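Local structure of glycoprotein (Chandipura virus, 5MDM) at residues 341-346 with 382-388. The protein probably attaches the virus to host receptors and, on acidification in the endosome, drives fusion of the viral and endosomal membranes. Numbering follows the deposited sequence.
Sequences PVLKEP and GGYKFPW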
loop_
_atom_site.group_PDB
_atom_site.type_symbol
_atom_site.label_atom_id
_atom_site.label_comp_id
_atom_site.label_asym_id
_atom_site.label_seq_id
_atom_site.Cartn_x
_atom_site.Cartn_y
_atom_site.Cartn_z
ATOM N N PRO A 341 -21.542 -6.728 5.367
ATOM C CA PRO A 341 -21.870 -7.668 4.285
ATOM C C PRO A 341 -22.966 -8.635 4.693
ATOM O O PRO A 341 -23.695 -9.140 3.842
ATOM C CB PRO A 341 -20.554 -8.418 4.049
ATOM C CG PRO A 341 -19.764 -8.217 5.292
ATOM C CD PRO A 341 -20.147 -6.866 5.812
ATOM N N VAL A 342 -23.074 -8.885 5.992
ATOM C CA VAL A 342 -24.173 -9.667 6.536
ATOM C C VAL A 342 -24.887 -8.839 7.605
ATOM O O VAL A 342 -24.238 -8.209 8.438
ATOM C CB VAL A 342 -23.675 -11.018 7.094
ATOM C CG1 VAL A 342 -22.314 -10.850 7.768
ATOM C CG2 VAL A 342 -24.708 -11.637 8.034
ATOM N N LEU A 343 -26.219 -8.825 7.563
ATOM C CA LEU A 343 -27.007 -7.928 8.406
ATOM C C LEU A 343 -28.045 -8.662 9.245
ATOM O O LEU A 343 -28.480 -9.753 8.884
ATOM C CB LEU A 343 -27.723 -6.895 7.534
ATOM C CG LEU A 343 -26.862 -6.045 6.601
ATOM C CD1 LEU A 343 -27.733 -5.383 5.539
ATOM C CD2 LEU A 343 -26.087 -5.003 7.397
ATOM N N LYS A 344 -28.453 -8.049 10.355
ATOM C CA LYS A 344 -29.505 -8.612 11.204
ATOM C C LYS A 344 -30.898 -8.324 10.644
ATOM O O LYS A 344 -31.735 -9.219 10.550
ATOM C CB LYS A 344 -29.404 -8.078 12.636
ATOM C CG LYS A 344 -28.198 -8.575 13.419
ATOM C CD LYS A 344 -28.498 -8.620 14.914
ATOM C CE LYS A 344 -29.587 -9.650 15.225
ATOM N NZ LYS A 344 -30.071 -9.579 16.631
ATOM N N GLU A 345 -31.136 -7.068 10.283
ATOM C CA GLU A 345 -32.397 -6.651 9.679
ATOM C C GLU A 345 -32.131 -6.097 8.275
ATOM O O GLU A 345 -31.057 -5.546 8.020
ATOM C CB GLU A 345 -33.085 -5.604 10.561
ATOM C CG GLU A 345 -33.462 -6.117 11.942
ATOM C CD GLU A 345 -34.217 -5.088 12.766
ATOM O OE1 GLU A 345 -34.724 -5.447 13.852
ATOM O OE2 GLU A 345 -34.306 -3.920 12.330
ATOM N N PRO A 346 -33.106 -6.235 7.358
ATOM C CA PRO A 346 -32.881 -5.825 5.966
ATOM C C PRO A 346 -32.961 -4.308 5.804
ATOM O O PRO A 346 -33.754 -3.811 5.000
ATOM C CB PRO A 346 -34.038 -6.493 5.226
ATOM C CG PRO A 346 -35.142 -6.488 6.223
ATOM C CD PRO A 346 -34.496 -6.676 7.578
ATOM N N GLY A 382 -28.635 -16.950 9.409
ATOM C CA GLY A 382 -27.476 -16.192 9.848
ATOM C C GLY A 382 -27.601 -14.707 9.564
ATOM O O GLY A 382 -26.679 -13.935 9.825
ATOM N N GLY A 383 -28.748 -14.309 9.021
ATOM C CA GLY A 383 -29.015 -12.914 8.726
ATOM C C GLY A 383 -29.302 -12.649 7.259
ATOM O O GLY A 383 -29.738 -13.536 6.524
ATOM N N TYR A 384 -29.062 -11.411 6.838
ATOM C CA TYR A 384 -29.244 -11.026 5.446
ATOM C C TYR A 384 -27.886 -10.848 4.783
ATOM O O TYR A 384 -27.044 -10.092 5.269
ATOM C CB TYR A 384 -30.069 -9.743 5.351
ATOM C CG TYR A 384 -31.469 -9.895 5.899
ATOM C CD1 TYR A 384 -31.750 -9.621 7.232
ATOM C CD2 TYR A 384 -32.509 -10.321 5.086
ATOM C CE1 TYR A 384 -33.030 -9.765 7.737
ATOM C CE2 TYR A 384 -33.792 -10.465 5.580
ATOM C CZ TYR A 384 -34.050 -10.186 6.906
ATOM O OH TYR A 384 -35.330 -10.331 7.399
ATOM N N LYS A 385 -27.677 -11.553 3.674
ATOM C CA LYS A 385 -26.367 -11.596 3.028
ATOM C C LYS A 385 -26.321 -10.949 1.640
ATOM O O LYS A 385 -27.128 -11.266 0.750
ATOM C CB LYS A 385 -25.856 -13.039 2.948
ATOM C CG LYS A 385 -25.775 -13.749 4.293
ATOM C CD LYS A 385 -25.164 -15.140 4.151
ATOM C CE LYS A 385 -25.031 -15.844 5.498
ATOM N NZ LYS A 385 -26.353 -16.154 6.112
ATOM N N PHE A 386 -25.371 -10.029 1.490
ATOM C CA PHE A 386 -24.993 -9.471 0.199
ATOM C C PHE A 386 -23.691 -10.135 -0.219
ATOM O O PHE A 386 -22.842 -10.427 0.626
ATOM C CB PHE A 386 -24.747 -7.961 0.299
ATOM C CG PHE A 386 -26.000 -7.135 0.410
ATOM C CD1 PHE A 386 -26.733 -6.810 -0.721
ATOM C CD2 PHE A 386 -26.430 -6.661 1.642
ATOM C CE1 PHE A 386 -27.883 -6.041 -0.624
ATOM C CE2 PHE A 386 -27.577 -5.893 1.744
ATOM C CZ PHE A 386 -28.305 -5.585 0.610
ATOM N N PRO A 387 -23.523 -10.375 -1.525
ATOM C CA PRO A 387 -22.233 -10.822 -2.054
ATOM C C PRO A 387 -21.229 -9.682 -1.948
ATOM O O PRO A 387 -21.565 -8.541 -2.265
ATOM C CB PRO A 387 -22.547 -11.113 -3.516
ATOM C CG PRO A 387 -23.697 -10.232 -3.819
ATOM C CD PRO A 387 -24.528 -10.214 -2.586
ATOM N N TRP A 388 -20.012 -9.983 -1.514
ATOM C CA TRP A 388 -19.042 -8.948 -1.183
ATOM C C TRP A 388 -18.719 -7.991 -2.326
ATOM O O TRP A 388 -18.304 -6.854 -2.094
ATOM C CB TRP A 388 -17.751 -9.577 -0.659
ATOM C CG TRP A 388 -16.756 -8.559 -0.209
ATOM C CD1 TRP A 388 -15.522 -8.324 -0.739
ATOM C CD2 TRP A 388 -16.924 -7.618 0.854
ATOM N NE1 TRP A 388 -14.905 -7.301 -0.063
ATOM C CE2 TRP A 388 -15.745 -6.848 0.921
ATOM C CE3 TRP A 388 -17.955 -7.356 1.765
ATOM C CZ2 TRP A 388 -15.570 -5.833 1.857
ATOM C CZ3 TRP A 388 -17.780 -6.350 2.694
ATOM C CH2 TRP A 388 -16.599 -5.600 2.730
#
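Three backbone hydrogen bonds join 341-346 to 382-388 as an antiparallel strand pair. Leu343 and Tyr384 form the hydrogen-bonded pair: Leu343 N to Tyr384 O and Tyr384 N to Leu343 O are both 2.7 Å. Phe386 N to Pro341 O, 3.0 Å, extends the pairing past Val342 and Lys385, a non-hydrogen-bonded pair. Within this chain, strand 342-343 is an outermost strand of a small antiparallel sheet in this class III fusion glycoprotein. Strand 383-385 continues the sheet through backbone hydrogen bonding between Lys385 and Leu378, inside a region assigned to trimerization by similarity. At Gly383 a beta-carbon would clash with Leu343 O and, at these backbone angles, press against Gly382 O. Leu343 CD1 meets the edge of the Phe386 ring, 3.8 Å from CE2, and Phe386 also touches Ile4 of strand 2-7. Pro341 CB lies 3.6 Å from Trp388 CE3. That tryptophan packs on Pro341 of the second subunit. Beyond the strand, the chain turns so that Pro346 covers one face of the Tyr384 ring, its CB 4.0 Å from the ring centroid in a CH-pi contact.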